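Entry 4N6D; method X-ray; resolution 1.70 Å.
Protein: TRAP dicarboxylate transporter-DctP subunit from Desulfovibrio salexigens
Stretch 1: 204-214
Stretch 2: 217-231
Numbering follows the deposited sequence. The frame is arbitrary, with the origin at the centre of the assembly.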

# COMPACT_ATOMS: atom_id res chain seq x y z
N LYS A 204 23.43 -0.17 1.70
CA LYS A 204 23.85 -0.07 0.31
C LYS A 204 22.63 -0.07 -0.60
O LYS A 204 22.75 -0.20 -1.81
CB LYS A 204 24.81 -1.20 -0.03
CG LYS A 204 26.11 -1.18 0.82
CD LYS A 204 27.04 -2.32 0.46
CE LYS A 204 28.39 -2.21 1.14
NZ LYS A 204 28.30 -2.24 2.62
N GLY A 205 21.45 0.10 -0.00
CA GLY A 205 20.22 0.28 -0.76
C GLY A 205 19.02 0.33 0.16
O GLY A 205 19.17 0.35 1.39
N LEU A 206 17.84 0.37 -0.42
CA LEU A 206 16.63 0.33 0.38
C LEU A 206 15.53 -0.46 -0.29
O LEU A 206 15.56 -0.69 -1.50
CB LEU A 206 16.15 1.74 0.75
CG LEU A 206 15.54 2.65 -0.31
CD1 LEU A 206 14.90 3.84 0.37
CD2 LEU A 206 16.56 3.13 -1.30
N PHE A 207 14.58 -0.89 0.52
CA PHE A 207 13.47 -1.73 0.07
C PHE A 207 12.22 -0.90 0.28
O PHE A 207 11.77 -0.67 1.42
CB PHE A 207 13.43 -2.98 0.93
CG PHE A 207 12.91 -4.22 0.24
CD1 PHE A 207 12.12 -4.15 -0.90
CD2 PHE A 207 13.19 -5.46 0.78
CE1 PHE A 207 11.64 -5.34 -1.51
CE2 PHE A 207 12.72 -6.63 0.19
CZ PHE A 207 11.95 -6.57 -0.96
N SER A 208 11.69 -0.38 -0.82
CA SER A 208 10.55 0.52 -0.76
C SER A 208 9.92 0.62 -2.15
O SER A 208 10.34 -0.01 -3.10
CB SER A 208 11.02 1.90 -0.30
OG SER A 208 9.92 2.69 0.12
N SER A 209 8.87 1.43 -2.28
CA SER A 209 8.33 1.63 -3.61
C SER A 209 9.19 2.64 -4.38
O SER A 209 9.89 3.46 -3.81
CB SER A 209 6.85 2.03 -3.59
OG SER A 209 6.63 3.14 -2.78
N PHE A 210 9.12 2.54 -5.70
CA PHE A 210 9.99 3.32 -6.59
C PHE A 210 9.77 4.82 -6.54
O PHE A 210 10.63 5.57 -6.99
CB PHE A 210 9.81 2.86 -8.05
CG PHE A 210 10.47 1.55 -8.41
CD1 PHE A 210 11.65 1.13 -7.81
CD2 PHE A 210 9.92 0.73 -9.38
CE1 PHE A 210 12.26 -0.08 -8.16
CE2 PHE A 210 10.51 -0.47 -9.74
CZ PHE A 210 11.69 -0.87 -9.15
N GLU A 211 8.65 5.31 -5.99
CA GLU A 211 8.47 6.76 -6.01
C GLU A 211 9.56 7.50 -5.23
O GLU A 211 9.79 8.68 -5.46
CB GLU A 211 7.07 7.19 -5.52
CG GLU A 211 6.95 7.38 -4.07
CD GLU A 211 6.64 6.10 -3.40
OE1 GLU A 211 6.68 5.07 -4.10
OE2 GLU A 211 6.34 6.15 -2.18
N VAL A 212 10.23 6.81 -4.31
CA VAL A 212 11.24 7.48 -3.48
C VAL A 212 12.46 7.89 -4.31
O VAL A 212 13.26 8.73 -3.90
CB VAL A 212 11.69 6.61 -2.28
CG1 VAL A 212 10.50 6.27 -1.39
CG2 VAL A 212 12.36 5.34 -2.76
N LEU A 213 12.61 7.28 -5.48
CA LEU A 213 13.74 7.59 -6.35
C LEU A 213 13.77 9.06 -6.74
O LEU A 213 14.85 9.68 -6.79
CB LEU A 213 13.73 6.69 -7.59
CG LEU A 213 14.16 5.25 -7.25
CD1 LEU A 213 13.82 4.30 -8.39
CD2 LEU A 213 15.67 5.17 -6.87
N LYS A 214 12.59 9.62 -7.00
CA LYS A 214 12.42 11.04 -7.26
C LYS A 214 12.02 11.81 -5.99
O LYS A 214 12.62 12.81 -5.67
CB LYS A 214 11.35 11.30 -8.32
CG LYS A 214 11.14 12.77 -8.61
CD LYS A 214 10.10 13.02 -9.69
CE LYS A 214 9.90 14.52 -9.91
NZ LYS A 214 8.84 14.77 -10.93
N ASN A 217 14.78 11.74 -3.83
CA ASN A 217 16.04 11.84 -4.57
C ASN A 217 16.98 10.66 -4.33
O ASN A 217 18.20 10.80 -4.45
CB ASN A 217 16.78 13.15 -4.23
CG ASN A 217 17.88 13.49 -5.24
OD1 ASN A 217 17.78 13.18 -6.43
ND2 ASN A 217 18.95 14.09 -4.75
N PHE A 218 16.43 9.49 -4.00
CA PHE A 218 17.28 8.33 -3.79
C PHE A 218 18.01 7.88 -5.06
O PHE A 218 19.02 7.19 -4.99
CB PHE A 218 16.52 7.18 -3.15
CG PHE A 218 16.38 7.32 -1.67
CD1 PHE A 218 17.50 7.28 -0.86
CD2 PHE A 218 15.14 7.51 -1.08
CE1 PHE A 218 17.39 7.43 0.50
CE2 PHE A 218 15.03 7.66 0.28
CZ PHE A 218 16.15 7.62 1.06
N ALA A 219 17.51 8.28 -6.23
CA ALA A 219 18.13 7.90 -7.48
C ALA A 219 19.52 8.51 -7.65
O ALA A 219 20.31 8.00 -8.42
CB ALA A 219 17.26 8.30 -8.65
N GLU A 220 19.83 9.59 -6.92
CA GLU A 220 21.16 10.17 -7.05
C GLU A 220 22.21 9.17 -6.61
O GLU A 220 23.30 9.12 -7.16
CB GLU A 220 21.31 11.47 -6.25
CG GLU A 220 22.68 12.13 -6.49
CD GLU A 220 22.70 13.59 -6.12
OE1 GLU A 220 21.80 14.02 -5.37
OE2 GLU A 220 23.61 14.30 -6.58
N ILE A 221 21.85 8.37 -5.61
CA ILE A 221 22.76 7.43 -5.00
C ILE A 221 22.53 6.00 -5.48
O ILE A 221 23.48 5.27 -5.75
CB ILE A 221 22.60 7.47 -3.47
CG1 ILE A 221 22.94 8.86 -2.95
CG2 ILE A 221 23.49 6.41 -2.83
CD1 ILE A 221 22.65 9.02 -1.47
N CYS A 222 21.26 5.60 -5.60
CA CYS A 222 20.91 4.23 -5.96
C CYS A 222 20.40 4.21 -7.38
O CYS A 222 19.24 4.50 -7.62
CB CYS A 222 19.81 3.68 -5.07
SG CYS A 222 20.25 3.69 -3.32
N ARG A 223 21.28 3.84 -8.31
CA ARG A 223 20.96 3.91 -9.72
C ARG A 223 20.66 2.58 -10.36
O ARG A 223 20.62 2.49 -11.59
CB ARG A 223 22.11 4.60 -10.44
CG ARG A 223 22.33 6.00 -9.88
CD ARG A 223 23.25 6.85 -10.69
NE ARG A 223 23.50 8.09 -9.97
CZ ARG A 223 24.19 9.11 -10.46
NH1 ARG A 223 24.66 9.05 -11.70
NH2 ARG A 223 24.38 10.20 -9.73
N TYR A 224 20.49 1.54 -9.54
CA TYR A 224 20.11 0.21 -10.00
C TYR A 224 18.87 -0.23 -9.24
O TYR A 224 18.86 -0.31 -8.00
CB TYR A 224 21.25 -0.80 -9.83
CG TYR A 224 22.46 -0.35 -10.58
CD1 TYR A 224 22.62 -0.66 -11.92
CD2 TYR A 224 23.43 0.43 -9.96
CE1 TYR A 224 23.71 -0.23 -12.63
CE2 TYR A 224 24.53 0.87 -10.66
CZ TYR A 224 24.66 0.54 -12.01
OH TYR A 224 25.74 0.95 -12.74
N GLU A 225 17.81 -0.48 -9.99
CA GLU A 225 16.50 -0.70 -9.42
C GLU A 225 16.05 -2.10 -9.82
O GLU A 225 15.78 -2.35 -11.01
CB GLU A 225 15.51 0.35 -9.93
CG GLU A 225 16.12 1.70 -10.32
CD GLU A 225 16.88 2.40 -9.18
OE1 GLU A 225 16.78 1.96 -8.02
OE2 GLU A 225 17.61 3.40 -9.47
N THR A 226 15.97 -2.99 -8.85
CA THR A 226 15.57 -4.38 -9.13
C THR A 226 14.10 -4.58 -8.80
O THR A 226 13.70 -4.46 -7.64
CB THR A 226 16.45 -5.35 -8.36
OG1 THR A 226 17.81 -5.15 -8.78
CG2 THR A 226 16.04 -6.80 -8.64
N GLU A 227 13.30 -4.87 -9.82
CA GLU A 227 11.86 -4.97 -9.66
C GLU A 227 11.47 -6.37 -9.20
O GLU A 227 11.30 -7.31 -9.99
CB GLU A 227 11.13 -4.59 -10.95
CG GLU A 227 9.65 -4.26 -10.71
CD GLU A 227 8.92 -3.74 -11.95
OE1 GLU A 227 9.24 -4.23 -13.06
OE2 GLU A 227 8.05 -2.84 -11.80
N THR A 228 11.39 -6.52 -7.90
CA THR A 228 10.99 -7.77 -7.27
C THR A 228 9.48 -7.86 -7.05
O THR A 228 8.95 -8.96 -6.84
CB THR A 228 11.66 -7.91 -5.90
OG1 THR A 228 11.35 -6.75 -5.11
CG2 THR A 228 13.16 -8.05 -6.03
N ASN A 229 8.79 -6.72 -7.09
CA ASN A 229 7.34 -6.68 -6.86
C ASN A 229 6.96 -7.48 -5.61
O ASN A 229 6.09 -8.36 -5.64
CB ASN A 229 6.56 -7.18 -8.09
CG ASN A 229 6.39 -6.10 -9.14
OD1 ASN A 229 6.15 -4.94 -8.80
ND2 ASN A 229 6.56 -6.46 -10.41
N THR A 230 7.58 -7.12 -4.51
CA THR A 230 7.54 -8.00 -3.34
C THR A 230 6.19 -8.03 -2.63
O THR A 230 5.60 -9.08 -2.44
CB THR A 230 8.69 -7.67 -2.40
OG1 THR A 230 9.92 -7.97 -3.07
CG2 THR A 230 8.61 -8.51 -1.15
N ALA A 231 5.70 -6.87 -2.24
CA ALA A 231 4.46 -6.79 -1.48
C ALA A 231 4.01 -5.34 -1.58
O ALA A 231 4.82 -4.47 -1.89
CB ALA A 231 4.70 -7.15 -0.00

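K204 makes no contact with stretch 2; its CA-to-CB bond points away. G205 opens the strand and comes close to a cysteine: its CA is 4.3 Å from C222 SG.

L206 is buried and points toward stretch 2. It packs against both F218 and C222. L206 CD1 sits 3.9 Å from the centroid of the F218 ring, 15° off the ring normal. This is a CH-pi contact over one ring face. L206 CD2 is 4.2 Å from C222 SG, and L206 CD2 is equally near F218 CG, also at 4.2 Å.

F207 starts sideways, but its ring reaches the far end of stretch 2. F207 CZ is 3.2 Å from T230 OG1, which lies at the ring edge, near the ring plane. T228 OG1 and T230 OG1 are themselves hydrogen-bonded at 2.8 Å, so the ring abuts a linked pair of threonine side chains.

S208 and S209 make no contact with stretch 2. S209 begins a type I beta turn that ends at V212. Within this turn S209 OG donates a very short hydrogen bond, 2.3 Å, to E211 OE1.

F210 also starts sideways and brings its ring in at the end. F210 CE1 is 3.7 Å from E225 CB. The carboxylate of E227 lies at the ring edge, with F210 CE2 4.0 Å from E227 OE2. The ring therefore meets both the aliphatic part of one glutamate and the acid group of another.

From V212 onward the backbone supplies the three hydrogen bonds between the stretches. V212 O accepts a hydrogen bond from F218 N at 3.3 Å, with a nearly straight angle of 165°. The side chains of the same pair also touch, V212 CB to F218 CD2 at 3.8 Å. The F218 ring thus has V212 beside it and L206 over one face.

L213 has the largest area covered by stretch 2. Its CA-to-CB bond points away overall, yet the end of the side chain comes nearer. L213 CD2 lies 3.9 Å from A219 CB, 3.7 Å from C222 O and 3.6 Å from E225 OE1. The methyl group thus has both apolar and polar neighbours. L213 O accepts a hydrogen bond from A219 N at 3.1 Å. F218 N is nearly as close to L213 O, at 3.2 Å, but the angle is poor and no bond forms.

K214 has an extended, exposed side chain directed away. Its backbone still takes part: N217 N donates a weak hydrogen bond to K214 O at 3.0 Å.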